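Local coordinates for aminoacyl-tRNA synthetase-interacting multifunctional protein p43 (Plasmodium vivax, PDB 6IPA), which probably binds tRNA through its C-terminal EMAP II-like domain and associates with aminoacyl-tRNA synthetases, at residues A[43-52]-A[137-147]; A[120-131]-A[194-204]. All blocks are in the same frame, centred on the assembly; numbering follows the deposited sequence.

From the N terminus, residues 43-52 enter the first strand of the four-stranded antiparallel sheet. After 84 intervening residues, including the other three strands of that sheet, residues 137-147 return to this start and close the loop of interaction 1. Before they do so, the hairpin 120-131 has been laid down; it is joined later by residues 194-204, the very C terminus, which close interaction 2 across 62 residues. The segments alternate along the chain, so the two loops cross. Interaction 1 ties the first strand to the polypeptide leading into strand 143-144; interaction 2 ties the hairpin to the last strand and pairs Ala131 with Thr195. Their centres lie about 18 Å apart, yet Ile142 CG2 packs 3.9 Å from Ile194 CG1.

Interaction 1: residues A[43-52]-A[137-147]; sequences ITRLNIIVGY and NVGERIICENM
Arg141 lies along residues 44-48 and ends among their carbonyl groups. From CB the chain leaves with CG anti to the backbone N (chi1 -155°) and stays extended to NE. Arg141 CG rests 3.4 Å from Asn47 OD1, and CD passes the same oxygen more loosely; the amide and guanidinium planes are 78° apart. Arg141 NE gives its hydrogen to an ordered water at 2.9 Å. At the tip, Arg141 NH2 reaches two carbonyls: a weak, bent bond to Thr44 O at 2.7 Å, near the guanidinium plane, and one to Leu46 O at 3.1 Å, tilted from it. NH1 bonds Lys151 O.

The two backbones form a single bridge, Ile49 with Arg141, flanked by Ile142 N to Ile48 O at 2.8 Å, almost straight at 178°. Strand 48-58 opens the OB-type sheet of this putative tRNA-binding domain. Ile49 and Gly51 bond strand 97-101 along one edge of it, while Ile48 and Val50 turn their backbone groups to segment 137-147 along the other. Gly139 N, inside a type II turn, donates to Val50 O at 2.9 Å. Val50 CG1 meets Ile142 CD1 at 3.4 Å, the side chains crossing at about a right angle, with Leu99 touching both.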
loop_
_atom_site.group_PDB
_atom_site.type_symbol
_atom_site.label_atom_id
_atom_site.label_comp_id
_atom_site.label_asym_id
_atom_site.label_seq_id
_atom_site.Cartn_x
_atom_site.Cartn_y
_atom_site.Cartn_z
ATOM N N ILE A 43 -5.696 -8.959 10.556
ATOM C CA ILE A 43 -5.385 -8.454 9.251
ATOM C C ILE A 43 -6.595 -8.441 8.324
ATOM O O ILE A 43 -6.588 -7.756 7.304
ATOM C CB ILE A 43 -4.185 -9.186 8.653
ATOM C CG1 ILE A 43 -3.787 -8.531 7.335
ATOM C CG2 ILE A 43 -4.487 -10.667 8.454
ATOM C CD1 ILE A 43 -2.455 -8.963 6.821
ATOM N N THR A 44 -7.662 -9.142 8.692
ATOM C CA THR A 44 -8.886 -9.134 7.881
ATOM C C THR A 44 -9.476 -7.719 7.829
ATOM O O THR A 44 -10.278 -7.393 6.962
ATOM C CB THR A 44 -9.901 -10.139 8.440
ATOM O OG1 THR A 44 -10.282 -9.746 9.760
ATOM C CG2 THR A 44 -9.293 -11.549 8.485
ATOM N N ARG A 45 -9.030 -6.876 8.756
ATOM C CA ARG A 45 -9.601 -5.552 8.947
ATOM C C ARG A 45 -9.025 -4.509 8.013
ATOM O O ARG A 45 -9.640 -3.475 7.810
ATOM C CB ARG A 45 -9.423 -5.095 10.392
ATOM C CG ARG A 45 -10.348 -5.812 11.346
ATOM C CD ARG A 45 -10.189 -5.400 12.804
ATOM N NE ARG A 45 -10.796 -4.111 12.996
ATOM C CZ ARG A 45 -10.770 -3.422 14.131
ATOM N NH1 ARG A 45 -10.174 -3.910 15.246
ATOM N NH2 ARG A 45 -11.347 -2.230 14.149
ATOM N N LEU A 46 -7.851 -4.800 7.452
ATOM C CA LEU A 46 -7.259 -4.007 6.395
ATOM C C LEU A 46 -7.831 -4.388 5.059
ATOM O O LEU A 46 -7.873 -5.544 4.722
ATOM C CB LEU A 46 -5.720 -4.207 6.325
ATOM C CG LEU A 46 -4.943 -4.022 7.615
ATOM C CD1 LEU A 46 -3.462 -4.100 7.346
ATOM C CD2 LEU A 46 -5.313 -2.719 8.275
ATOM N N ASN A 47 -8.161 -3.366 4.269
ATOM C CA ASN A 47 -8.503 -3.513 2.820
ATOM C C ASN A 47 -7.392 -3.077 1.973
ATOM O O ASN A 47 -7.350 -1.924 1.649
ATOM C CB ASN A 47 -9.645 -2.588 2.455
ATOM C CG ASN A 47 -10.196 -2.867 1.113
ATOM O OD1 ASN A 47 -10.128 -3.986 0.608
ATOM N ND2 ASN A 47 -10.806 -1.863 0.532
ATOM N N ILE A 48 -6.491 -3.991 1.617
ATOM C CA ILE A 48 -5.331 -3.740 0.784
ATOM C C ILE A 48 -5.628 -4.119 -0.669
ATOM O O ILE A 48 -5.875 -5.276 -0.976
ATOM C CB ILE A 48 -4.131 -4.570 1.293
ATOM C CG1 ILE A 48 -3.640 -4.021 2.641
ATOM C CG2 ILE A 48 -2.978 -4.507 0.300
ATOM C CD1 ILE A 48 -2.728 -4.968 3.400
ATOM N N ILE A 49 -5.591 -3.162 -1.578
ATOM C CA ILE A 49 -6.018 -3.416 -2.950
ATOM C C ILE A 49 -4.986 -2.916 -3.980
ATOM O O ILE A 49 -4.212 -2.008 -3.701
ATOM C CB ILE A 49 -7.381 -2.788 -3.195
ATOM C CG1 ILE A 49 -7.335 -1.317 -2.915
ATOM C CG2 ILE A 49 -8.441 -3.418 -2.276
ATOM C CD1 ILE A 49 -8.628 -0.613 -3.252
ATOM N N VAL A 50 -4.992 -3.520 -5.161
ATOM C CA VAL A 50 -4.082 -3.157 -6.207
ATOM C C VAL A 50 -4.628 -1.981 -6.975
ATOM O O VAL A 50 -5.802 -1.964 -7.359
ATOM C CB VAL A 50 -3.808 -4.280 -7.187
ATOM C CG1 VAL A 50 -3.505 -5.572 -6.449
ATOM C CG2 VAL A 50 -4.987 -4.503 -8.075
ATOM N N GLY A 51 -3.762 -0.997 -7.159
ATOM C CA GLY A 51 -4.039 0.100 -8.065
ATOM C C GLY A 51 -2.953 0.305 -9.116
ATOM O O GLY A 51 -1.827 -0.162 -8.986
ATOM N N TYR A 52 -3.322 1.004 -10.169
ATOM C CA TYR A 52 -2.408 1.423 -11.250
ATOM C C TYR A 52 -2.123 2.883 -11.049
ATOM O O TYR A 52 -3.059 3.693 -11.032
ATOM C CB TYR A 52 -3.112 1.302 -12.583
ATOM C CG TYR A 52 -2.251 1.571 -13.785
ATOM C CD1 TYR A 52 -1.063 0.881 -13.976
ATOM C CD2 TYR A 52 -2.643 2.488 -14.764
ATOM C CE1 TYR A 52 -0.271 1.112 -15.091
ATOM C CE2 TYR A 52 -1.881 2.699 -15.892
ATOM C CZ TYR A 52 -0.687 2.010 -16.046
ATOM O OH TYR A 52 0.135 2.222 -17.120
ATOM N N ASN A 137 -5.837 -7.086 -11.451
ATOM C CA ASN A 137 -6.826 -6.106 -11.829
ATOM C C ASN A 137 -6.860 -5.045 -10.779
ATOM O O ASN A 137 -6.668 -5.327 -9.623
ATOM C CB ASN A 137 -8.215 -6.725 -11.880
ATOM C CG ASN A 137 -8.330 -7.769 -12.944
ATOM O OD1 ASN A 137 -8.842 -8.879 -12.709
ATOM N ND2 ASN A 137 -7.881 -7.421 -14.139
ATOM N N VAL A 138 -7.128 -3.826 -11.202
ATOM C CA VAL A 138 -7.311 -2.735 -10.312
ATOM C C VAL A 138 -8.489 -3.151 -9.490
ATOM O O VAL A 138 -9.477 -3.624 -10.037
ATOM C CB VAL A 138 -7.643 -1.383 -11.054
ATOM C CG1 VAL A 138 -6.381 -0.790 -11.691
ATOM C CG2 VAL A 138 -8.751 -1.519 -12.102
ATOM N N GLY A 139 -8.389 -2.995 -8.186
ATOM C CA GLY A 139 -9.523 -3.240 -7.336
ATOM C C GLY A 139 -9.440 -4.583 -6.637
ATOM O O GLY A 139 -10.104 -4.741 -5.682
ATOM N N GLU A 140 -8.642 -5.560 -7.070
ATOM C CA GLU A 140 -8.659 -6.821 -6.315
ATOM C C GLU A 140 -8.006 -6.781 -4.923
ATOM O O GLU A 140 -6.903 -6.225 -4.692
ATOM C CB GLU A 140 -8.078 -7.954 -7.118
ATOM C CG GLU A 140 -6.576 -7.981 -7.120
ATOM C CD GLU A 140 -6.022 -9.141 -7.872
ATOM O OE1 GLU A 140 -6.069 -9.114 -9.125
ATOM O OE2 GLU A 140 -5.561 -10.082 -7.174
ATOM N N ARG A 141 -8.688 -7.412 -3.977
ATOM C CA ARG A 141 -8.290 -7.396 -2.561
ATOM C C ARG A 141 -7.154 -8.407 -2.423
ATOM O O ARG A 141 -7.269 -9.522 -2.928
ATOM C CB ARG A 141 -9.519 -7.720 -1.670
ATOM C CG ARG A 141 -9.436 -7.168 -0.256
ATOM C CD ARG A 141 -10.224 -7.965 0.752
ATOM N NE ARG A 141 -9.651 -7.832 2.091
ATOM C CZ ARG A 141 -10.228 -8.261 3.216
ATOM N NH1 ARG A 141 -11.420 -8.877 3.162
ATOM N NH2 ARG A 141 -9.615 -8.062 4.394
ATOM N N ILE A 142 -6.039 -7.974 -1.823
ATOM C CA ILE A 142 -4.878 -8.822 -1.583
ATOM C C ILE A 142 -5.023 -9.411 -0.179
ATOM O O ILE A 142 -5.228 -8.670 0.814
ATOM C CB ILE A 142 -3.593 -7.983 -1.624
ATOM C CG1 ILE A 142 -3.421 -7.239 -2.990
ATOM C CG2 ILE A 142 -2.379 -8.812 -1.235
ATOM C CD1 ILE A 142 -3.503 -8.123 -4.225
ATOM N N ILE A 143 -4.933 -10.737 -0.093
ATOM C CA ILE A 143 -5.319 -11.492 1.103
ATOM C C ILE A 143 -4.170 -12.397 1.497
ATOM O O ILE A 143 -3.350 -12.700 0.661
ATOM C CB ILE A 143 -6.569 -12.385 0.837
ATOM C CG1 ILE A 143 -6.265 -13.516 -0.159
ATOM C CG2 ILE A 143 -7.744 -11.569 0.310
ATOM C CD1 ILE A 143 -7.336 -14.605 -0.218
ATOM N N CYS A 144 -4.113 -12.847 2.741
ATOM C CA CYS A 144 -3.116 -13.849 3.141
ATOM C C CYS A 144 -3.537 -15.279 2.826
ATOM O O CYS A 144 -4.663 -15.528 2.377
ATOM C CB CYS A 144 -2.827 -13.739 4.636
ATOM S SG CYS A 144 -2.258 -12.099 5.044
ATOM N N GLU A 145 -2.674 -16.217 3.153
ATOM C CA GLU A 145 -2.972 -17.618 2.976
ATOM C C GLU A 145 -3.843 -18.009 4.162
ATOM O O GLU A 145 -3.618 -17.596 5.279
ATOM C CB GLU A 145 -1.710 -18.489 2.892
ATOM C CG GLU A 145 -0.371 -17.777 2.880
ATOM C CD GLU A 145 0.801 -18.620 2.397
ATOM O OE1 GLU A 145 1.835 -18.663 3.056
ATOM O OE2 GLU A 145 0.715 -19.239 1.350
ATOM N N ASN A 146 -4.855 -18.803 3.882
ATOM C CA ASN A 146 -5.837 -19.271 4.882
ATOM C C ASN A 146 -6.694 -18.167 5.478
ATOM O O ASN A 146 -7.109 -18.251 6.635
ATOM C CB ASN A 146 -5.132 -20.052 6.000
ATOM C CG ASN A 146 -4.180 -21.088 5.453
ATOM O OD1 ASN A 146 -4.363 -21.592 4.329
ATOM N ND2 ASN A 146 -3.146 -21.405 6.225
ATOM N N MET A 147 -6.939 -17.124 4.697
ATOM C CA MET A 147 -7.744 -16.017 5.165
ATOM C C MET A 147 -9.104 -16.211 4.525
ATOM O O MET A 147 -9.222 -16.742 3.419
ATOM C CB MET A 147 -7.112 -14.668 4.796
ATOM C CG MET A 147 -7.939 -13.447 5.193
ATOM S SD MET A 147 -7.291 -11.806 4.750
ATOM C CE MET A 147 -5.789 -11.815 5.728
HETATM O O HOH W 1 -6.831 -7.302 2.111
#

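Interaction 2: residues A[120-131]-A[194-204]; sequences CGSFGEQIELLA and ITCPLEQGTIS
Leu198 reaches across the beta hairpin of strands 120-123 and 126-129, which a type II' turn from Phe123 to Gln126 closes, and divides its two methyls between the strands. Leu198 CD1 lies 3.6 Å from Gly121 O, on the first strand, while Leu198 CD2 packs 3.5 Å from Glu128 CG, on the second. Gln126, extended beyond CG, slides past the leucine in the opposite direction and presents its amide oxygen, Gln126 OE1 lying 3.7 Å from Leu198 CD2. Glu128 crosses it at a slant and packs with its aliphatic CG, placed anti to the carbonyl carbon (chi1 -55°); the bend at chi2 then turns the carboxylate, whose OE1 forms a salt bridge with Lys88. Pro197 adds its CD to the same patch, 3.8 Å from Glu128 CB.

Beside this group the sulfur of Cys196, anti to its own backbone N (chi1 -172°), sits against the bare CA of Gly121 at 4.0 Å. Leu130 CD2 also meets Cys196 SG at 4.0 Å.

Main-chain bonds fix the register in two separate antiparallel ladders. In the first, Ser122 and Thr202 form a hydrogen-bonded pair and Gly121 with Ile203 a non-hydrogen-bonded one; Cys120 N donates to O of the C-terminal Ser204 at 2.9 Å, and Ser204 N answers to Cys120 O. A water links Ser122 O to Thr202 OG1. In the second, Ala131 N bonds Thr195 O at 2.8 Å, and Thr195 N returns the bond to Ala131 O.

The C-terminal strand 201-203 is thus added to the 120-123 edge of the hairpin, at 141° between directions, building the second sheet of this EMAP II-like domain. It also pairs with 173-176, while Leu130, Ile194 and Ile203 all pack on Trp187 of strand 185-189.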
loop_
_atom_site.group_PDB
_atom_site.type_symbol
_atom_site.label_atom_id
_atom_site.label_comp_id
_atom_site.label_asym_id
_atom_site.label_seq_id
_atom_site.Cartn_x
_atom_site.Cartn_y
_atom_site.Cartn_z
ATOM N N CYS A 120 5.175 -0.317 0.949
ATOM C CA CYS A 120 6.593 -0.512 0.580
ATOM C C CYS A 120 7.382 -1.355 1.554
ATOM O O CYS A 120 7.071 -1.441 2.736
ATOM C CB CYS A 120 7.365 0.808 0.552
ATOM S SG CYS A 120 6.689 2.144 -0.425
ATOM N N GLY A 121 8.456 -1.908 1.026
ATOM C CA GLY A 121 9.459 -2.580 1.810
ATOM C C GLY A 121 10.589 -1.616 2.098
ATOM O O GLY A 121 10.921 -0.743 1.262
ATOM N N SER A 122 11.142 -1.758 3.303
ATOM C CA SER A 122 12.225 -0.919 3.753
ATOM C C SER A 122 13.310 -1.762 4.389
ATOM O O SER A 122 13.029 -2.611 5.253
ATOM C CB SER A 122 11.707 0.086 4.764
ATOM O OG SER A 122 11.371 1.293 4.113
ATOM N N PHE A 123 14.548 -1.540 3.964
ATOM C CA PHE A 123 15.710 -2.181 4.626
ATOM C C PHE A 123 16.901 -1.242 4.545
ATOM O O PHE A 123 17.194 -0.715 3.472
ATOM C CB PHE A 123 16.059 -3.542 3.987
ATOM C CG PHE A 123 17.188 -4.277 4.680
ATOM C CD1 PHE A 123 16.959 -4.982 5.865
ATOM C CD2 PHE A 123 18.478 -4.284 4.136
ATOM C CE1 PHE A 123 17.984 -5.669 6.488
ATOM C CE2 PHE A 123 19.513 -4.965 4.764
ATOM C CZ PHE A 123 19.274 -5.654 5.934
ATOM N N GLY A 124 17.571 -1.044 5.682
ATOM C CA GLY A 124 18.664 -0.092 5.792
ATOM C C GLY A 124 18.175 1.249 5.293
ATOM O O GLY A 124 17.252 1.810 5.844
ATOM N N GLU A 125 18.760 1.741 4.217
ATOM C CA GLU A 125 18.380 3.044 3.673
ATOM C C GLU A 125 17.517 2.904 2.406
ATOM O O GLU A 125 16.939 3.886 1.941
ATOM C CB GLU A 125 19.649 3.881 3.441
ATOM C CG GLU A 125 20.563 3.857 4.672
ATOM C CD GLU A 125 21.950 4.443 4.451
ATOM O OE1 GLU A 125 22.394 4.556 3.269
ATOM O OE2 GLU A 125 22.614 4.774 5.473
ATOM N N GLN A 126 17.399 1.681 1.887
ATOM C CA GLN A 126 16.582 1.396 0.684
ATOM C C GLN A 126 15.092 1.327 1.007
ATOM O O GLN A 126 14.692 0.789 2.070
ATOM C CB GLN A 126 16.962 0.050 0.062
ATOM C CG GLN A 126 18.391 -0.082 -0.453
ATOM C CD GLN A 126 18.749 -1.521 -0.805
ATOM O OE1 GLN A 126 18.512 -1.979 -1.917
ATOM N NE2 GLN A 126 19.323 -2.242 0.157
ATOM N N ILE A 127 14.262 1.836 0.094
ATOM C CA ILE A 127 12.822 1.563 0.176
ATOM C C ILE A 127 12.327 1.194 -1.215
ATOM O O ILE A 127 12.639 1.892 -2.162
ATOM C CB ILE A 127 12.040 2.748 0.804
ATOM C CG1 ILE A 127 10.542 2.414 1.014
ATOM C CG2 ILE A 127 12.208 4.017 -0.021
ATOM C CD1 ILE A 127 9.732 3.566 1.584
ATOM N N GLU A 128 11.614 0.082 -1.361
ATOM C CA GLU A 128 11.043 -0.305 -2.651
ATOM C C GLU A 128 9.547 -0.552 -2.518
ATOM O O GLU A 128 9.050 -0.843 -1.423
ATOM C CB GLU A 128 11.694 -1.573 -3.213
ATOM C CG GLU A 128 13.212 -1.553 -3.352
ATOM C CD GLU A 128 13.735 -0.553 -4.413
ATOM O OE1 GLU A 128 13.044 -0.301 -5.440
ATOM O OE2 GLU A 128 14.862 -0.032 -4.214
ATOM N N LEU A 129 8.827 -0.428 -3.624
ATOM C CA LEU A 129 7.411 -0.716 -3.634
ATOM C C LEU A 129 7.180 -2.217 -3.516
ATOM O O LEU A 129 7.988 -3.011 -3.993
ATOM C CB LEU A 129 6.803 -0.316 -4.974
ATOM C CG LEU A 129 6.789 1.090 -5.441
ATOM C CD1 LEU A 129 6.275 1.043 -6.854
ATOM C CD2 LEU A 129 5.854 1.901 -4.621
ATOM N N LEU A 130 6.044 -2.597 -2.941
ATOM C CA LEU A 130 5.567 -4.011 -3.007
ATOM C C LEU A 130 4.938 -4.120 -4.359
ATOM O O LEU A 130 4.366 -3.153 -4.836
ATOM C CB LEU A 130 4.559 -4.337 -1.899
ATOM C CG LEU A 130 5.041 -4.068 -0.466
ATOM C CD1 LEU A 130 3.950 -4.397 0.536
ATOM C CD2 LEU A 130 6.355 -4.814 -0.135
ATOM N N ALA A 131 5.122 -5.245 -5.014
ATOM C CA ALA A 131 4.668 -5.406 -6.383
ATOM C C ALA A 131 3.809 -6.680 -6.547
ATOM O O ALA A 131 4.203 -7.771 -6.064
ATOM C CB ALA A 131 5.871 -5.455 -7.336
ATOM N N ILE A 194 2.909 -11.610 -3.477
ATOM C CA ILE A 194 3.337 -10.236 -3.609
ATOM C C ILE A 194 4.840 -10.235 -3.371
ATOM O O ILE A 194 5.323 -10.784 -2.356
ATOM C CB ILE A 194 2.610 -9.328 -2.587
ATOM C CG1 ILE A 194 1.095 -9.294 -2.852
ATOM C CG2 ILE A 194 3.169 -7.910 -2.619
ATOM C CD1 ILE A 194 0.675 -8.799 -4.223
ATOM N N THR A 195 5.568 -9.645 -4.323
ATOM C CA THR A 195 7.042 -9.594 -4.296
ATOM C C THR A 195 7.606 -8.197 -3.928
ATOM O O THR A 195 6.949 -7.158 -4.034
ATOM C CB THR A 195 7.646 -10.112 -5.640
ATOM O OG1 THR A 195 7.208 -9.288 -6.760
ATOM C CG2 THR A 195 7.199 -11.556 -5.869
ATOM N N CYS A 196 8.835 -8.204 -3.454
ATOM C CA CYS A 196 9.544 -6.979 -3.151
ATOM C C CYS A 196 10.965 -7.204 -3.559
ATOM O O CYS A 196 11.508 -8.283 -3.249
ATOM C CB CYS A 196 9.521 -6.703 -1.671
ATOM S SG CYS A 196 10.172 -5.082 -1.272
ATOM N N PRO A 197 11.577 -6.214 -4.258
ATOM C CA PRO A 197 12.951 -6.433 -4.759
ATOM C C PRO A 197 14.010 -6.593 -3.657
ATOM O O PRO A 197 15.126 -7.032 -3.947
ATOM C CB PRO A 197 13.221 -5.200 -5.644
ATOM C CG PRO A 197 11.859 -4.695 -6.006
ATOM C CD PRO A 197 10.977 -4.989 -4.826
ATOM N N LEU A 198 13.660 -6.259 -2.421
ATOM C CA LEU A 198 14.557 -6.452 -1.289
ATOM C C LEU A 198 14.474 -7.901 -0.829
ATOM O O LEU A 198 13.470 -8.556 -1.047
ATOM C CB LEU A 198 14.193 -5.510 -0.148
ATOM C CG LEU A 198 13.926 -4.076 -0.599
ATOM C CD1 LEU A 198 13.404 -3.214 0.554
ATOM C CD2 LEU A 198 15.184 -3.502 -1.271
ATOM N N GLU A 199 15.530 -8.401 -0.195
ATOM C CA GLU A 199 15.575 -9.805 0.227
ATOM C C GLU A 199 14.801 -9.885 1.537
ATOM O O GLU A 199 13.803 -10.582 1.616
ATOM C CB GLU A 199 17.017 -10.352 0.360
ATOM C CG GLU A 199 18.029 -9.964 -0.762
ATOM C CD GLU A 199 17.795 -10.635 -2.129
ATOM O OE1 GLU A 199 16.743 -11.294 -2.338
ATOM O OE2 GLU A 199 18.674 -10.493 -3.014
ATOM N N GLN A 200 15.251 -9.125 2.531
ATOM C CA GLN A 200 14.547 -8.935 3.805
ATOM C C GLN A 200 14.013 -7.498 3.864
ATOM O O GLN A 200 14.295 -6.711 2.954
ATOM C CB GLN A 200 15.487 -9.202 4.986
ATOM C CG GLN A 200 16.042 -10.626 5.038
ATOM C CD GLN A 200 14.951 -11.695 5.207
ATOM O OE1 GLN A 200 13.899 -11.450 5.842
ATOM N NE2 GLN A 200 15.193 -12.888 4.631
ATOM N N GLY A 201 13.225 -7.165 4.900
ATOM C CA GLY A 201 12.646 -5.805 5.033
ATOM C C GLY A 201 11.364 -5.690 5.856
ATOM O O GLY A 201 10.759 -6.692 6.176
ATOM N N THR A 202 10.983 -4.456 6.191
ATOM C CA THR A 202 9.770 -4.121 6.934
ATOM C C THR A 202 8.798 -3.255 6.127
ATOM O O THR A 202 9.206 -2.445 5.318
ATOM C CB THR A 202 10.135 -3.367 8.215
ATOM O OG1 THR A 202 10.898 -2.191 7.888
ATOM C CG2 THR A 202 10.961 -4.256 9.111
ATOM N N ILE A 203 7.506 -3.374 6.410
ATOM C CA ILE A 203 6.466 -2.880 5.520
ATOM C C ILE A 203 5.874 -1.642 6.118
ATOM O O ILE A 203 5.493 -1.634 7.280
ATOM C CB ILE A 203 5.374 -3.952 5.293
ATOM C CG1 ILE A 203 5.904 -5.034 4.371
ATOM C CG2 ILE A 203 4.073 -3.365 4.735
ATOM C CD1 ILE A 203 5.010 -6.239 4.230
ATOM N N SER A 204 5.793 -0.598 5.313
ATOM C CA SER A 204 5.187 0.631 5.713
ATOM C C SER A 204 4.339 1.138 4.557
ATOM O O SER A 204 4.248 0.442 3.543
ATOM C CB SER A 204 6.267 1.634 6.074
ATOM O OG SER A 204 7.086 1.957 4.939
ATOM O OXT SER A 204 3.734 2.223 4.605
HETATM O O HOH W 2 13.866 -2.215 8.028
#